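DMSP lyase (Ruegeria pomeroyi, PDB 5CU1) is a lyase of the cupin superfamily whose double-stranded beta-helix barrel holds an iron(III) ion. Local coordinates at residues E33-F39 against E144-F148; F39-P43 against S120-A124; D65-T69 against D186-M190. All coordinates share one frame. Residues are numbered along the deposited sequence.

How the contacts relate
Contact 1 sets helix 34-39 on strand 144-150, contact 3 sets loop 65-69 on the start of strand 189-196, and contact 2 joins two loops. Contact 1 is the buried one, mainly apolar, with E33 and E144 at its margins; its strand neighbours strand 189-196, where contact 3 lands. Contact 3 is only partly buried and combines leucine, proline and methionine packing with a long salt bridge whose hydrogen bond is weak. Contact 2 overlaps contact 1 at F39, which packs in contact 1 only; it lies at the surface, a thin meeting with no hydrogen bond between the loops. Contacts 2 and 3 occupy opposite sides of the chain's centre, about 28 Å apart between centres.

Contact 1 of 3, residues E33-F39 against E144-F148; sequences EPALAGF and EEIYF. With FE (Fe (III) ion), chain B.
I146, F39 and F148 have the most surface covered in this helix-on-sheet contact. Helix 34-39, with E33 at its N-cap position, runs nearly antiparallel to strand 144-148 (signed crossing -163°), the axes 9.8 Å apart and the CA atoms of F39 and I146 7.7 Å apart. F39 (chi1 t) lays one ring face on I146, whose CG2 sits 3.7 Å from the ring centroid, 10° off the normal, in a CH-pi contact; E144 O lies at the ring edge, 3.5 Å from F39 CZ. I146 CD1 approaches A35 O (3.5 Å) and A35 CB (4.1 Å). L36 CD2 (chi1 m, chi2 t) reaches F148 CB at 3.5 Å, and the F148 ring (chi1 t) turns its edge to E33 OE1 (3.4 Å to CE1); E33 OE2 hydrogen-bonds Y73. E145 points away, into the cupin barrel, where OE1 and OE2 both bind iron at 2.4 Å with H141 and H180, and OE1 also hydrogen-bonds H174. I146 and F148 thus meet the helix, while E145 binds the metal.

Contact 2 of 3, residues F39-P43 against S120-A124; sequences FVALP and SDSLA
This is plain loop-to-loop packing at the surface, on the margin of the cupin barrel: it joins 39-43, which leaves helix 34-39 and leads on to strand 47-48, with 120-124, which follows strand 118-119 and runs into strand 124-130. Because strands 47-48 and 118-119 pair antiparallel, the two loops adjoin the same small two-stranded sheet. The first loop is extended from V40 (phi/psi -163/136) through A41 and L42, then changes at P43 (-84/-22). The second is extended at S120 (-165/139), turns through D121 (-91/4) and S122 (-113/-33), and straightens at L123 (-137/161) before A124, whose backbone hydrogen-bonds W195 in the barrel sheet. V40 and L123 are nearest in register, their CA atoms 7.3 Å apart.

L123 (chi1 p, chi2 m) is the most covered residue, meeting both V40 and P43. V40, with chi1 p, brings CG2 to 4.1 Å from L123 CB, and P43 CD lies 3.7 Å from L123 CD1. P43 CG is 4.0 Å from S122 OG and 4.2 Å from S120 OG. L42 points its CA-CB bond away and packs on helix 17-32, while F39 O hydrogen-bonds R196. With 193 Å² buried and no hydrogen bond between the segments, the loops are held together here by van der Waals contact, leucine against valine and proline, with the S120 and S122 hydroxyls beside the proline ring.

Contact 3 of 3, residues D65-T69 against D186-M190; sequences DPDLT and DRPFM
The irregular turn 65-69, between helices 57-64 and 74-83, packs on the entry to strand 189-196 of the cupin barrel, with the CA atoms of L68 and F189 6.1 Å apart. L68 (chi1 m, chi2 t) directs CD2 to P188 CB (4.0 Å) and F189 C (3.6 Å), and CD1 to M190 CE (4.1 Å); M190, extended through chi1 and chi2 (t, t) and bent at chi3 (m), also touches F80 of helix 74-83. D67 (chi1 t) places OD2 3.1 Å from P188 CD, and its OD1 forms a salt bridge with R187 NE at 3.5 Å, a weak hydrogen bond. R187 is folded back (chi1 to chi3 all m), so NH2 comes 3.5 Å from T69 CB. D65 OD2 lies 3.5 Å from P188 CB. F189 (chi1 p) points away from the turn. L68, P188 and M190 give the apolar part of this junction, and D67 and R187 a substantial polar part, with a long ion pair and R187 NH2 buried without a polar partner in the model.

Contact 1 of 3, residues E33-F39 against E144-F148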
# COMPACT_ATOMS: atom_id res chain seq x y z
N GLU A 33 2.15 1.95 17.11
CA GLU A 33 1.53 0.79 16.68
C GLU A 33 2.35 -0.44 16.74
O GLU A 33 3.12 -0.64 15.99
CB GLU A 33 0.93 0.94 15.24
CG GLU A 33 -0.20 1.94 15.00
CD GLU A 33 -1.52 1.59 15.50
OE1 GLU A 33 -1.76 0.63 15.75
OE2 GLU A 33 -2.31 2.23 15.61
N PRO A 34 2.08 -1.34 17.67
CA PRO A 34 2.90 -2.52 17.89
C PRO A 34 3.08 -3.52 16.78
O PRO A 34 4.05 -4.14 16.68
CB PRO A 34 2.22 -3.14 19.10
CG PRO A 34 1.51 -2.13 19.67
CD PRO A 34 1.04 -1.27 18.69
N ALA A 35 2.10 -3.63 15.94
CA ALA A 35 2.12 -4.54 14.84
C ALA A 35 3.10 -4.00 13.76
O ALA A 35 3.68 -4.72 13.21
CB ALA A 35 0.80 -4.88 14.36
N LEU A 36 3.28 -2.76 13.65
CA LEU A 36 4.27 -2.15 12.83
C LEU A 36 5.70 -2.23 13.32
O LEU A 36 6.52 -2.66 12.70
CB LEU A 36 3.83 -0.82 12.42
CG LEU A 36 2.46 -0.53 11.93
CD1 LEU A 36 2.38 0.84 11.56
CD2 LEU A 36 1.96 -1.28 10.78
N ALA A 37 5.86 -1.81 14.52
CA ALA A 37 7.06 -1.80 15.29
C ALA A 37 7.58 -3.16 15.61
O ALA A 37 8.67 -3.33 15.54
CB ALA A 37 6.91 -0.93 16.53
N GLY A 38 6.73 -4.11 15.85
CA GLY A 38 7.03 -5.49 15.77
C GLY A 38 7.49 -6.15 14.53
O GLY A 38 8.16 -7.04 14.60
N PHE A 39 7.09 -5.67 13.39
CA PHE A 39 7.50 -6.17 12.09
C PHE A 39 8.85 -5.83 11.61
O PHE A 39 9.43 -6.50 11.16
CB PHE A 39 6.41 -5.83 11.06
CG PHE A 39 6.65 -6.19 9.65
CD1 PHE A 39 6.14 -7.33 9.13
CD2 PHE A 39 7.26 -5.35 8.86
CE1 PHE A 39 6.25 -7.62 7.82
CE2 PHE A 39 7.44 -5.64 7.57
CZ PHE A 39 6.89 -6.77 7.06
N GLU A 144 8.02 -10.76 2.86
CA GLU A 144 7.11 -10.66 3.91
C GLU A 144 6.46 -9.33 4.06
O GLU A 144 7.05 -8.37 3.90
CB GLU A 144 7.71 -11.11 5.17
CG GLU A 144 8.32 -12.45 5.15
CD GLU A 144 8.76 -12.98 6.51
OE1 GLU A 144 9.53 -12.49 7.13
OE2 GLU A 144 8.38 -13.97 6.93
N GLU A 145 5.22 -9.43 4.34
CA GLU A 145 4.29 -8.37 4.34
C GLU A 145 3.33 -8.12 5.50
O GLU A 145 2.83 -8.89 5.94
CB GLU A 145 3.63 -8.24 2.97
CG GLU A 145 2.52 -7.36 2.75
CD GLU A 145 1.88 -7.50 1.45
OE1 GLU A 145 1.20 -8.31 1.16
OE2 GLU A 145 2.13 -6.79 0.65
N ILE A 146 3.23 -6.92 5.91
CA ILE A 146 2.12 -6.35 6.63
C ILE A 146 1.19 -5.31 5.98
O ILE A 146 1.60 -4.40 5.56
CB ILE A 146 2.55 -6.05 8.09
CG1 ILE A 146 1.42 -6.27 9.09
CG2 ILE A 146 3.47 -4.83 8.26
CD1 ILE A 146 1.79 -5.93 10.53
N TYR A 147 -0.08 -5.56 5.92
CA TYR A 147 -1.17 -4.64 5.67
C TYR A 147 -1.89 -4.06 6.94
O TYR A 147 -2.59 -4.64 7.59
CB TYR A 147 -2.11 -5.25 4.58
CG TYR A 147 -2.00 -5.07 3.09
CD1 TYR A 147 -1.20 -5.80 2.32
CD2 TYR A 147 -2.86 -4.29 2.44
CE1 TYR A 147 -1.23 -5.75 0.97
CE2 TYR A 147 -2.87 -4.16 1.14
CZ TYR A 147 -2.06 -4.87 0.37
OH TYR A 147 -2.23 -4.69 -0.89
N PHE A 148 -1.61 -2.87 7.20
CA PHE A 148 -2.22 -1.97 8.13
C PHE A 148 -3.18 -1.01 7.49
O PHE A 148 -2.82 -0.22 6.88
CB PHE A 148 -1.18 -1.37 9.13
CG PHE A 148 -1.73 -0.63 10.27
CD1 PHE A 148 -1.69 -1.10 11.57
CD2 PHE A 148 -2.22 0.55 10.07
CE1 PHE A 148 -2.15 -0.44 12.56
CE2 PHE A 148 -2.74 1.23 11.11
CZ PHE A 148 -2.71 0.69 12.34
FE FE B . 1.14 -7.99 -1.16

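Contact 2 of 3, residues F39-P43 against S120-A124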
# COMPACT_ATOMS: atom_id res chain seq x y z
N PHE A 39 7.09 -5.67 13.39
CA PHE A 39 7.50 -6.17 12.09
C PHE A 39 8.85 -5.83 11.61
O PHE A 39 9.43 -6.50 11.16
CB PHE A 39 6.41 -5.83 11.06
CG PHE A 39 6.65 -6.19 9.65
CD1 PHE A 39 6.14 -7.33 9.13
CD2 PHE A 39 7.26 -5.35 8.86
CE1 PHE A 39 6.25 -7.62 7.82
CE2 PHE A 39 7.44 -5.64 7.57
CZ PHE A 39 6.89 -6.77 7.06
N VAL A 40 9.24 -4.69 11.90
CA VAL A 40 10.39 -4.00 11.46
C VAL A 40 10.73 -2.75 12.38
O VAL A 40 10.01 -2.06 12.77
CB VAL A 40 10.37 -3.76 9.92
CG1 VAL A 40 9.47 -2.73 9.38
CG2 VAL A 40 11.73 -3.72 9.43
N ALA A 41 11.95 -2.61 12.67
CA ALA A 41 12.55 -1.46 13.18
C ALA A 41 12.85 -0.48 12.19
O ALA A 41 13.32 -0.76 11.18
CB ALA A 41 13.78 -1.79 13.98
N LEU A 42 12.54 0.71 12.57
CA LEU A 42 12.72 1.90 11.80
C LEU A 42 14.12 2.27 11.99
O LEU A 42 14.62 2.23 13.10
CB LEU A 42 11.81 2.99 12.21
CG LEU A 42 10.78 3.33 11.19
CD1 LEU A 42 10.16 2.10 10.57
CD2 LEU A 42 9.79 4.36 11.54
N PRO A 43 14.82 2.47 10.79
CA PRO A 43 16.26 2.65 10.97
C PRO A 43 16.63 3.95 11.29
O PRO A 43 17.69 4.02 11.79
CB PRO A 43 16.88 2.37 9.62
CG PRO A 43 15.84 2.10 8.69
CD PRO A 43 14.58 2.40 9.27
N SER A 120 16.31 2.26 1.52
CA SER A 120 16.53 1.32 2.66
C SER A 120 16.81 -0.05 2.23
O SER A 120 16.24 -0.47 1.36
CB SER A 120 15.41 1.30 3.55
OG SER A 120 15.76 0.91 4.71
N ASP A 121 17.72 -0.76 2.84
CA ASP A 121 17.85 -2.22 2.72
C ASP A 121 17.13 -3.12 3.71
O ASP A 121 17.16 -4.22 3.57
CB ASP A 121 19.24 -2.66 2.83
CG ASP A 121 20.14 -2.11 1.82
OD1 ASP A 121 19.75 -2.12 0.71
OD2 ASP A 121 21.35 -1.88 2.19
N SER A 122 16.39 -2.58 4.54
CA SER A 122 15.81 -3.31 5.50
C SER A 122 14.22 -3.43 5.39
O SER A 122 13.68 -4.31 5.68
CB SER A 122 16.41 -2.80 6.83
OG SER A 122 15.98 -1.64 7.38
N LEU A 123 13.60 -2.43 4.92
CA LEU A 123 12.23 -2.26 4.65
C LEU A 123 11.87 -1.56 3.32
O LEU A 123 12.64 -0.95 2.78
CB LEU A 123 11.54 -1.66 5.92
CG LEU A 123 11.60 -0.31 6.53
CD1 LEU A 123 13.01 0.17 6.70
CD2 LEU A 123 10.93 0.69 5.74
N ALA A 124 10.66 -1.72 2.85
CA ALA A 124 9.87 -0.82 2.08
C ALA A 124 8.50 -0.51 2.64
O ALA A 124 8.07 -1.12 3.40
CB ALA A 124 9.77 -1.28 0.70

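Contact 3 of 3, residues D65-T69 against D186-M190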
# COMPACT_ATOMS: atom_id res chain seq x y z
N ASP A 65 -12.00 10.59 -3.20
CA ASP A 65 -12.86 9.71 -2.40
C ASP A 65 -13.39 10.31 -1.07
O ASP A 65 -12.74 10.79 -0.32
CB ASP A 65 -12.14 8.43 -2.23
CG ASP A 65 -12.95 7.28 -2.31
OD1 ASP A 65 -13.96 7.34 -1.75
OD2 ASP A 65 -12.42 6.28 -2.82
N PRO A 66 -14.77 10.36 -1.03
CA PRO A 66 -15.36 10.99 0.15
C PRO A 66 -15.56 10.10 1.40
O PRO A 66 -16.00 10.61 2.36
CB PRO A 66 -16.63 11.53 -0.43
CG PRO A 66 -17.09 10.50 -1.09
CD PRO A 66 -15.99 10.12 -1.93
N ASP A 67 -15.16 8.86 1.30
CA ASP A 67 -15.51 7.78 2.06
C ASP A 67 -14.37 7.00 2.57
O ASP A 67 -14.48 6.00 2.89
CB ASP A 67 -16.43 7.03 1.18
CG ASP A 67 -17.20 6.00 1.78
OD1 ASP A 67 -17.74 5.94 2.86
OD2 ASP A 67 -17.33 5.16 1.04
N LEU A 68 -13.24 7.59 2.61
CA LEU A 68 -12.04 7.11 3.31
C LEU A 68 -11.95 7.63 4.82
O LEU A 68 -11.16 8.32 5.16
CB LEU A 68 -10.80 7.47 2.52
CG LEU A 68 -10.33 6.83 1.32
CD1 LEU A 68 -9.36 7.63 0.64
CD2 LEU A 68 -9.98 5.44 1.46
N THR A 69 -12.95 7.27 5.55
CA THR A 69 -13.26 7.13 6.99
C THR A 69 -12.25 6.55 7.95
O THR A 69 -11.79 5.57 7.73
CB THR A 69 -14.66 6.47 7.03
OG1 THR A 69 -15.68 7.40 6.82
CG2 THR A 69 -15.00 5.90 8.11
N ASP A 186 -18.84 -1.82 -1.01
CA ASP A 186 -19.35 -0.45 -1.20
C ASP A 186 -18.48 0.61 -0.54
O ASP A 186 -18.73 1.80 -0.69
CB ASP A 186 -20.78 -0.33 -0.66
CG ASP A 186 -20.88 -0.66 0.82
OD1 ASP A 186 -20.27 -1.65 1.25
OD2 ASP A 186 -21.59 0.07 1.55
N ARG A 187 -17.45 0.15 0.18
CA ARG A 187 -16.46 1.03 0.82
C ARG A 187 -15.10 0.97 0.12
O ARG A 187 -14.72 -0.06 -0.40
CB ARG A 187 -16.29 0.64 2.29
CG ARG A 187 -17.57 0.39 3.07
CD ARG A 187 -18.24 1.68 3.49
NE ARG A 187 -17.25 2.67 3.90
CZ ARG A 187 -16.65 2.69 5.08
NH1 ARG A 187 -16.93 1.75 5.98
NH2 ARG A 187 -15.75 3.63 5.35
N PRO A 188 -14.37 2.09 0.11
CA PRO A 188 -12.95 2.08 -0.26
C PRO A 188 -12.07 1.77 0.94
O PRO A 188 -12.59 1.66 2.05
CB PRO A 188 -12.70 3.51 -0.74
CG PRO A 188 -13.69 4.33 0.08
CD PRO A 188 -14.92 3.46 0.15
N PHE A 189 -10.77 1.59 0.71
CA PHE A 189 -9.79 1.59 1.81
C PHE A 189 -8.48 2.18 1.35
O PHE A 189 -8.17 2.25 0.15
CB PHE A 189 -9.56 0.17 2.38
CG PHE A 189 -8.60 -0.68 1.58
CD1 PHE A 189 -7.28 -0.79 1.96
CD2 PHE A 189 -9.02 -1.36 0.46
CE1 PHE A 189 -6.39 -1.56 1.22
CE2 PHE A 189 -8.14 -2.13 -0.27
CZ PHE A 189 -6.82 -2.23 0.12
N MET A 190 -7.71 2.63 2.33
CA MET A 190 -6.30 2.93 2.16
C MET A 190 -5.53 2.13 3.20
O MET A 190 -5.99 1.99 4.34
CB MET A 190 -6.02 4.42 2.32
CG MET A 190 -4.56 4.76 2.35
SD MET A 190 -4.24 6.45 2.85
CE MET A 190 -5.40 7.32 1.82